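Long-range contacts in ABC transporter substrate-binding protein (Streptococcus pneumoniae, PDB 4OHN), which binds histidine and probably delivers it, and perhaps related amino acids, to an ABC uptake transporter in the bacterial membrane: residues A[43-47]-A[100-104]; A[106-112]-A[195-201]. The contacts are given in a common frame with arbitrary orientation. Residue numbers count along the deposited sequence, not the author numbering.

Contact 1: residues A[43-47]-A[100-104]; sequences FDIDL and SYMKN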
ATOM      1  N   PHE A  43      -8.985   3.134  -4.946  1.00  8.97           N
ATOM      2  CA  PHE A  43      -9.742   2.101  -4.256  1.00  8.15           C
ATOM      3  C   PHE A  43      -9.953   2.414  -2.786  1.00  8.93           C
ATOM      4  O   PHE A  43     -11.075   2.308  -2.275  1.00  8.85           O
ATOM      5  CB  PHE A  43      -9.063   0.734  -4.438  1.00  8.80           C
ATOM      6  CG  PHE A  43      -9.781  -0.394  -3.760  1.00  9.40           C
ATOM      7  CD1 PHE A  43     -10.664  -1.166  -4.464  1.00 10.87           C
ATOM      8  CD2 PHE A  43      -9.563  -0.685  -2.422  1.00  8.87           C
ATOM      9  CE1 PHE A  43     -11.347  -2.215  -3.839  1.00 12.51           C
ATOM     10  CE2 PHE A  43     -10.245  -1.717  -1.795  1.00 11.06           C
ATOM     11  CZ  PHE A  43     -11.111  -2.489  -2.516  1.00 11.54           C
ATOM     12  N   ASP A  44      -8.887   2.781  -2.091  1.00  8.34           N
ATOM     13  CA  ASP A  44      -9.005   3.101  -0.678  1.00  7.05           C
ATOM     14  C   ASP A  44      -9.747   4.402  -0.442  1.00  8.13           C
ATOM     15  O   ASP A  44     -10.432   4.539   0.566  1.00  8.72           O
ATOM     16  CB  ASP A  44      -7.632   3.183  -0.009  1.00  8.22           C
ATOM     17  CG  ASP A  44      -7.008   1.820   0.242  1.00  8.53           C
ATOM     18  OD1 ASP A  44      -7.730   0.798   0.360  1.00  9.14           O
ATOM     19  OD2 ASP A  44      -5.754   1.793   0.335  1.00  9.09           O
ATOM     20  N   ILE A  45      -9.597   5.381  -1.331  1.00  8.70           N
ATOM     21  CA  ILE A  45     -10.366   6.610  -1.205  1.00  8.65           C
ATOM     22  C   ILE A  45     -11.855   6.256  -1.235  1.00  8.73           C
ATOM     23  O   ILE A  45     -12.632   6.675  -0.363  1.00  9.90           O
ATOM     24  CB  ILE A  45     -10.037   7.632  -2.318  1.00  9.75           C
ATOM     25  CG1 ILE A  45      -8.534   7.924  -2.405  1.00  9.56           C
ATOM     26  CG2 ILE A  45     -10.823   8.915  -2.088  1.00  9.92           C
ATOM     27  CD1 ILE A  45      -7.917   8.470  -1.125  1.00 12.03           C
ATOM     28  N   ASP A  46     -12.254   5.457  -2.213  1.00  8.19           N
ATOM     29  CA  ASP A  46     -13.648   5.057  -2.338  1.00  8.68           C
ATOM     30  C   ASP A  46     -14.107   4.184  -1.162  1.00  9.74           C
ATOM     31  O   ASP A  46     -15.205   4.386  -0.620  1.00 10.81           O
ATOM     32  CB  ASP A  46     -13.845   4.300  -3.667  1.00  9.17           C
ATOM     33  CG  ASP A  46     -13.762   5.210  -4.899  1.00 10.21           C
ATOM     34  OD1 ASP A  46     -13.756   6.453  -4.773  1.00 12.66           O
ATOM     35  OD2 ASP A  46     -13.716   4.641  -6.008  1.00 12.39           O
ATOM     36  N   LEU A  47     -13.275   3.235  -0.770  1.00  8.90           N
ATOM     37  CA  LEU A  47     -13.660   2.298   0.281  1.00  8.79           C
ATOM     38  C   LEU A  47     -13.775   3.007   1.632  1.00  8.09           C
ATOM     39  O   LEU A  47     -14.773   2.823   2.343  1.00  9.17           O
ATOM     40  CB  LEU A  47     -12.693   1.121   0.353  1.00  8.72           C
ATOM     41  CG  LEU A  47     -13.044   0.050   1.392  1.00 11.48           C
ATOM     42  CD1 LEU A  47     -14.377  -0.586   1.107  1.00 12.79           C
ATOM     43  CD2 LEU A  47     -11.944  -1.011   1.427  1.00 11.53           C
ATOM     44  N   SER A 100      -8.273  -7.677   7.119  0.51 11.36           N
ATOM     45  CA  SER A 100      -7.696  -7.421   5.811  0.51 11.74           C
ATOM     46  C   SER A 100      -8.772  -7.420   4.721  0.51 12.46           C
ATOM     47  O   SER A 100      -9.749  -8.165   4.791  0.51 13.13           O
ATOM     48  CB  SER A 100      -6.589  -8.429   5.513  0.51 22.74           C
ATOM     49  OG  SER A 100      -5.520  -8.300   6.445  0.51 19.01           O
ATOM     50  N   TYR A 101      -8.583  -6.594   3.697  1.00 10.49           N
ATOM     51  CA  TYR A 101      -9.609  -6.427   2.660  1.00 12.40           C
ATOM     52  C   TYR A 101      -9.162  -6.791   1.261  1.00 12.37           C
ATOM     53  O   TYR A 101      -9.985  -6.802   0.352  1.00 15.50           O
ATOM     54  CB  TYR A 101     -10.205  -5.010   2.697  1.00 11.57           C
ATOM     55  CG  TYR A 101      -9.209  -3.916   2.473  1.00  9.86           C
ATOM     56  CD1 TYR A 101      -8.879  -3.503   1.200  1.00 10.71           C
ATOM     57  CD2 TYR A 101      -8.567  -3.301   3.547  1.00  9.92           C
ATOM     58  CE1 TYR A 101      -7.943  -2.494   0.991  1.00 10.19           C
ATOM     59  CE2 TYR A 101      -7.626  -2.301   3.342  1.00 10.46           C
ATOM     60  CZ  TYR A 101      -7.317  -1.919   2.069  1.00 10.02           C
ATOM     61  OH  TYR A 101      -6.402  -0.915   1.823  1.00  9.64           O
ATOM     62  N   MET A 102      -7.862  -7.043   1.068  0.51 10.41           N
ATOM     63  CA  MET A 102      -7.271  -7.338  -0.254  0.51 11.58           C
ATOM     64  C   MET A 102      -5.926  -8.076  -0.117  0.51 19.19           C
ATOM     65  O   MET A 102      -5.105  -7.706   0.722  0.51 16.71           O
ATOM     66  CB  MET A 102      -7.048  -6.019  -1.013  0.51 12.67           C
ATOM     67  CG  MET A 102      -6.664  -6.163  -2.490  0.51 17.36           C
ATOM     68  SD  MET A 102      -6.395  -4.588  -3.354  0.51 15.30           S
ATOM     69  CE  MET A 102      -7.912  -3.703  -3.036  0.51 24.32           C
ATOM     70  N   LYS A 103      -5.677  -9.091  -0.948  1.00 13.97           N
ATOM     71  CA  LYS A 103      -4.358  -9.704  -1.001  1.00 15.14           C
ATOM     72  C   LYS A 103      -3.418  -8.856  -1.843  1.00 14.85           C
ATOM     73  O   LYS A 103      -3.835  -8.095  -2.710  1.00 16.10           O
ATOM     74  CB  LYS A 103      -4.434 -11.112  -1.596  1.00 18.60           C
ATOM     75  CG  LYS A 103      -5.395 -12.036  -0.849  1.00 36.58           C
ATOM     76  CD  LYS A 103      -5.054 -12.126   0.632  1.00 35.56           C
ATOM     77  CE  LYS A 103      -6.015 -13.034   1.373  1.00 50.53           C
ATOM     78  NZ  LYS A 103      -5.552 -13.300   2.759  1.00 82.66           N
ATOM     79  N   ASN A 104      -2.123  -9.034  -1.610  1.00 12.44           N
ATOM     80  CA  ASN A 104      -1.107  -8.340  -2.378  1.00 14.06           C
ATOM     81  C   ASN A 104       0.148  -9.184  -2.387  1.00 13.06           C
ATOM     82  O   ASN A 104       0.315 -10.062  -1.535  1.00 15.95           O
ATOM     83  CB  ASN A 104      -0.837  -6.980  -1.744  1.00 15.46           C
ATOM     84  CG  ASN A 104       0.214  -6.170  -2.483  1.00 13.90           C
ATOM     85  OD1 ASN A 104       0.120  -5.933  -3.718  1.00 16.76           O
ATOM     86  ND2 ASN A 104       1.273  -5.822  -1.750  1.00 13.03           N
TER
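CH-pi and Met-aromatic contacts, apolar ring packing and a hydrogen bond join the first turn of helix 43-53 to residues 100-104, and all run through side chains, since the nearest CA atoms, Leu47 and Tyr101, are 9.9 Å apart. The apolar part centres on two rings. Met102 CE sits 3.4 Å from the centroid of the Phe43 ring and 16° off its normal, a CH-pi contact, with SD at 5.1 Å from the same centroid making it a Met-aromatic pair. Leu47 CD2 lies over a face of the Tyr101 ring, 4.2 Å from its centroid. Phe43 CE2 and Tyr101 CE1, 3.7 Å apart, bring the two rings together. Tyr101 OH lies 2.6 Å from Asp44 OD1, a weak hydrogen bond; the stronger partner of Asp44 is the backbone N of Gly84, a residue of the histidine pocket. Helix 235-244 packs against Phe43 and Met102. This is buried packing of a helix start against the residues leading into strand 102-111, in one lobe of a periplasmic-binding-protein fold, with the Asp44 side chain about 7 Å from the bound histidine.

Contact 2: residues A[106-112]-A[195-201]; sequences QVLVTKK and DYNVFTV. With ACT (acetate ion), chain C.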
ATOM      1  N   GLN A 106       4.542  -8.875  -3.292  1.00 11.59           N
ATOM      2  CA  GLN A 106       5.718  -8.120  -3.690  1.00 13.06           C
ATOM      3  C   GLN A 106       6.309  -8.760  -4.938  1.00 13.37           C
ATOM      4  O   GLN A 106       6.485  -9.989  -5.031  1.00 15.24           O
ATOM      5  CB  GLN A 106       6.724  -8.048  -2.552  1.00 12.68           C
ATOM      6  CG  GLN A 106       6.185  -7.363  -1.285  1.00 12.65           C
ATOM      7  CD  GLN A 106       5.930  -5.888  -1.478  1.00 11.36           C
ATOM      8  OE1 GLN A 106       6.723  -5.180  -2.103  1.00 13.70           O
ATOM      9  NE2 GLN A 106       4.808  -5.411  -0.961  1.00 13.61           N
ATOM     10  N   VAL A 107       6.555  -7.938  -5.933  1.00 11.00           N
ATOM     11  CA  VAL A 107       7.106  -8.404  -7.204  1.00 10.27           C
ATOM     12  C   VAL A 107       8.364  -7.617  -7.526  1.00  9.35           C
ATOM     13  O   VAL A 107       8.624  -6.530  -6.990  1.00  9.89           O
ATOM     14  CB  VAL A 107       6.108  -8.242  -8.384  1.00 12.00           C
ATOM     15  CG1 VAL A 107       4.922  -9.225  -8.245  1.00 14.65           C
ATOM     16  CG2 VAL A 107       5.611  -6.833  -8.516  1.00 12.06           C
ATOM     17  N   LEU A 108       9.205  -8.194  -8.382  0.63  7.33           N
ATOM     18  CA  LEU A 108      10.230  -7.447  -9.076  0.63  7.22           C
ATOM     19  C   LEU A 108       9.722  -6.977 -10.412  0.63  7.13           C
ATOM     20  O   LEU A 108       8.990  -7.697 -11.122  0.63  7.26           O
ATOM     21  CB  LEU A 108      11.481  -8.281  -9.303  0.63  7.96           C
ATOM     22  CG  LEU A 108      12.456  -8.468  -8.156  0.63 12.70           C
ATOM     23  CD1 LEU A 108      13.692  -9.199  -8.646  0.63 14.04           C
ATOM     24  CD2 LEU A 108      12.819  -7.123  -7.533  0.63 14.48           C
ATOM     25  N   VAL A 109      10.125  -5.761 -10.744  1.00  8.45           N
ATOM     26  CA  VAL A 109       9.889  -5.188 -12.068  1.00  7.93           C
ATOM     27  C   VAL A 109      11.257  -4.898 -12.702  1.00  8.07           C
ATOM     28  O   VAL A 109      12.111  -4.257 -12.087  1.00  8.49           O
ATOM     29  CB  VAL A 109       9.024  -3.916 -12.014  1.00  9.36           C
ATOM     30  CG1 VAL A 109       8.804  -3.339 -13.408  1.00  9.60           C
ATOM     31  CG2 VAL A 109       7.673  -4.228 -11.374  1.00 10.69           C
ATOM     32  N   THR A 110      11.459  -5.387 -13.932  1.00  7.42           N
ATOM     33  CA  THR A 110      12.691  -5.158 -14.686  1.00  7.55           C
ATOM     34  C   THR A 110      12.301  -4.739 -16.093  1.00  7.85           C
ATOM     35  O   THR A 110      11.195  -5.036 -16.562  1.00  7.97           O
ATOM     36  CB  THR A 110      13.563  -6.425 -14.776  1.00  8.12           C
ATOM     37  OG1 THR A 110      12.831  -7.435 -15.491  1.00  8.53           O
ATOM     38  CG2 THR A 110      13.939  -6.933 -13.387  1.00  8.12           C
ATOM     39  N   LYS A 111      13.183  -4.045 -16.798  1.00  8.16           N
ATOM     40  CA  LYS A 111      12.939  -3.812 -18.223  1.00  8.55           C
ATOM     41  C   LYS A 111      12.968  -5.122 -18.985  1.00  8.90           C
ATOM     42  O   LYS A 111      13.807  -5.987 -18.714  1.00  8.96           O
ATOM     43  CB  LYS A 111      14.018  -2.927 -18.822  1.00  9.00           C
ATOM     44  CG  LYS A 111      13.959  -1.493 -18.430  1.00  9.87           C
ATOM     45  CD  LYS A 111      14.971  -0.710 -19.255  1.00 14.26           C
ATOM     46  CE  LYS A 111      14.739   0.758 -19.207  1.00 14.84           C
ATOM     47  NZ  LYS A 111      15.791   1.489 -19.970  1.00 12.14           N
ATOM     48  N   LYS A 112      12.124  -5.271 -20.002  1.00  8.91           N
ATOM     49  CA  LYS A 112      12.228  -6.484 -20.820  1.00  9.66           C
ATOM     50  C   LYS A 112      13.585  -6.582 -21.480  1.00  9.93           C
ATOM     51  O   LYS A 112      14.087  -7.674 -21.695  1.00  9.30           O
ATOM     52  CB  LYS A 112      11.112  -6.550 -21.852  1.00 10.51           C
ATOM     53  CG  LYS A 112       9.752  -6.839 -21.240  1.00 10.53           C
ATOM     54  CD  LYS A 112       8.732  -7.231 -22.306  1.00 11.44           C
ATOM     55  CE  LYS A 112       7.309  -7.288 -21.784  1.00 14.61           C
ATOM     56  NZ  LYS A 112       7.133  -8.361 -20.759  1.00 17.06           N
ATOM     57  N   ASP A 195       6.733  -3.123 -21.928  1.00  8.61           N
ATOM     58  CA  ASP A 195       8.147  -2.762 -21.841  1.00  8.57           C
ATOM     59  C   ASP A 195       8.814  -3.372 -20.610  1.00  8.32           C
ATOM     60  O   ASP A 195      10.031  -3.260 -20.455  1.00  9.10           O
ATOM     61  CB  ASP A 195       8.333  -1.226 -21.785  1.00  9.88           C
ATOM     62  CG  ASP A 195       8.016  -0.520 -23.091  1.00 10.46           C
ATOM     63  OD1 ASP A 195       7.943  -1.163 -24.149  1.00 10.64           O
ATOM     64  OD2 ASP A 195       7.858   0.720 -23.026  1.00 11.23           O
ATOM     65  N   TYR A 196       8.054  -4.019 -19.723  1.00  7.55           N
ATOM     66  CA  TYR A 196       8.589  -4.484 -18.425  1.00  7.43           C
ATOM     67  C   TYR A 196       8.162  -5.910 -18.112  1.00  8.44           C
ATOM     68  O   TYR A 196       7.120  -6.374 -18.556  1.00 10.20           O
ATOM     69  CB  TYR A 196       8.124  -3.539 -17.282  1.00  7.73           C
ATOM     70  CG  TYR A 196       8.698  -2.153 -17.415  1.00  6.96           C
ATOM     71  CD1 TYR A 196       8.039  -1.163 -18.115  1.00  8.51           C
ATOM     72  CD2 TYR A 196       9.954  -1.847 -16.894  1.00  7.50           C
ATOM     73  CE1 TYR A 196       8.615   0.088 -18.285  1.00  9.69           C
ATOM     74  CE2 TYR A 196      10.528  -0.620 -17.048  1.00  8.10           C
ATOM     75  CZ  TYR A 196       9.874   0.342 -17.754  1.00  7.97           C
ATOM     76  OH  TYR A 196      10.478   1.571 -17.911  1.00 11.11           O
ATOM     77  N   ASN A 197       9.003  -6.597 -17.343  1.00  8.62           N
ATOM     78  CA  ASN A 197       8.661  -7.871 -16.717  1.00  8.14           C
ATOM     79  C   ASN A 197       8.241  -7.626 -15.283  1.00  8.50           C
ATOM     80  O   ASN A 197       8.852  -6.800 -14.606  1.00  9.47           O
ATOM     81  CB  ASN A 197       9.872  -8.806 -16.726  1.00  8.77           C
ATOM     82  CG  ASN A 197      10.310  -9.188 -18.107  1.00  8.91           C
ATOM     83  OD1 ASN A 197       9.481  -9.447 -18.989  1.00 11.31           O
ATOM     84  ND2 ASN A 197      11.617  -9.229 -18.323  1.00 10.64           N
ATOM     85  N   VAL A 198       7.218  -8.328 -14.834  1.00  8.99           N
ATOM     86  CA  VAL A 198       6.684  -8.202 -13.481  1.00  9.26           C
ATOM     87  C   VAL A 198       6.524  -9.607 -12.948  1.00  8.42           C
ATOM     88  O   VAL A 198       5.776 -10.402 -13.523  1.00 10.22           O
ATOM     89  CB  VAL A 198       5.296  -7.496 -13.502  1.00 10.06           C
ATOM     90  CG1 VAL A 198       4.777  -7.308 -12.081  1.00 11.71           C
ATOM     91  CG2 VAL A 198       5.368  -6.138 -14.235  1.00 11.94           C
ATOM     92  N   PHE A 199       7.235  -9.957 -11.876  1.00  7.80           N
ATOM     93  CA  PHE A 199       7.208 -11.335 -11.412  1.00  8.53           C
ATOM     94  C   PHE A 199       7.484 -11.457  -9.924  1.00  9.78           C
ATOM     95  O   PHE A 199       8.250 -10.693  -9.349  1.00  8.64           O
ATOM     96  CB  PHE A 199       8.205 -12.199 -12.208  1.00  9.26           C
ATOM     97  CG  PHE A 199       9.609 -11.654 -12.210  1.00  9.46           C
ATOM     98  CD1 PHE A 199       9.995 -10.684 -13.134  1.00 10.53           C
ATOM     99  CD2 PHE A 199      10.553 -12.115 -11.305  1.00  9.41           C
ATOM    100  CE1 PHE A 199      11.273 -10.162 -13.133  1.00 10.34           C
ATOM    101  CE2 PHE A 199      11.835 -11.592 -11.312  1.00 11.05           C
ATOM    102  CZ  PHE A 199      12.192 -10.632 -12.229  1.00 10.74           C
ATOM    103  N   THR A 200       6.847 -12.433  -9.289  1.00 11.77           N
ATOM    104  CA  THR A 200       7.112 -12.697  -7.878  1.00 10.93           C
ATOM    105  C   THR A 200       8.455 -13.408  -7.738  1.00 11.91           C
ATOM    106  O   THR A 200       8.983 -13.994  -8.663  1.00 14.61           O
ATOM    107  CB  THR A 200       5.959 -13.469  -7.221  1.00 13.61           C
ATOM    108  OG1 THR A 200       5.728 -14.659  -7.965  1.00 16.31           O
ATOM    109  CG2 THR A 200       4.656 -12.634  -7.147  1.00 15.28           C
ATOM    110  N   VAL A 201       9.008 -13.340  -6.525  1.00 11.22           N
ATOM    111  CA  VAL A 201      10.340 -13.839  -6.231  1.00 12.66           C
ATOM    112  C   VAL A 201      10.365 -14.668  -4.952  1.00 14.05           C
ATOM    113  O   VAL A 201      11.407 -14.872  -4.330  1.00 16.84           O
ATOM    114  CB  VAL A 201      11.370 -12.691  -6.149  1.00 14.05           C
ATOM    115  CG1 VAL A 201      11.573 -12.045  -7.533  1.00 17.04           C
ATOM    116  CG2 VAL A 201      10.973 -11.670  -5.115  1.00 15.70           C
TER
HETATM  117  C   ACT C 302       8.215   3.627 -16.745  1.00 14.41           C
HETATM  118  O   ACT C 302       8.742   3.441 -17.869  1.00 13.38           O
HETATM  119  OXT ACT C 302       7.379   4.559 -16.665  1.00 15.92           O
HETATM  120  CH3 ACT C 302       8.577   2.758 -15.589  1.00 13.91           C
HETATM  121  O   HOH W   1       7.534 -12.357  -4.324  1.00 12.85           O
HETATM  122  O   HOH W   2      12.877 -10.012 -20.865  1.00 12.51           O
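Strands 106-111 and 196-200 run antiparallel, their axes 4.4 Å apart at closest and 155° between directions. Two hydrogen-bonded pairs fix the register: Leu108 N to Phe199 O (2.8 Å) with Phe199 N to Leu108 O (3.0 Å), and Thr110 N to Asn197 O (3.0 Å) with Asn197 N to Thr110 O (2.8 Å); Lys112 N to Asp195 O (2.9 Å, 175°) continues them. Phe199 adopts the p rotamer (chi1 54°), which swings its ring across to Leu108, whose CB lies 4.1 Å from the ring centroid, over the face. Val109 and Val198, both t, share the other face, with CG2 atoms 4.1 Å apart; helices 161-169 and 180-189 cover that side. Tyr196 directs its OH to acetate O at 2.6 Å, a probable crystallisation component. Lys112 has extended chi2 and chi3, but its m chi4 turns NZ back to Tyr196 O (3.0 Å) and Asn197 OD1 (3.1 Å). Water 1 bridges Gln106 O and Val201 N. The chemistry thus implies a pairing specified by backbone bonds, with Val109 on Val198 on one face, Leu108 on Phe199 beside polar Thr110 and Asn197 on the other, and a lysine ammonium meeting neutral oxygen acceptors at the end.

Overall arrangement
From the N terminus, the chain forms helix 43-53 and returns 53 residues later to meet it at 100-104, where contact 1 closes its loop within the first lobe. The same strand, 102-111, then crosses toward the second lobe, and its end, running into residues 106-112, opens contact 2, which closes 83 residues on at 195-201. The two loops are therefore in series, neither nested nor crossed, and the centres of the two contacts lie about 22 Å apart. Between them they join a helix of one lobe to a sheet edge of the other through a single strand. Bound histidine is near both: about 7 Å from the Asp44 side chain and about 5 Å from that of Gln106, consistent with a ligand held between two lobes.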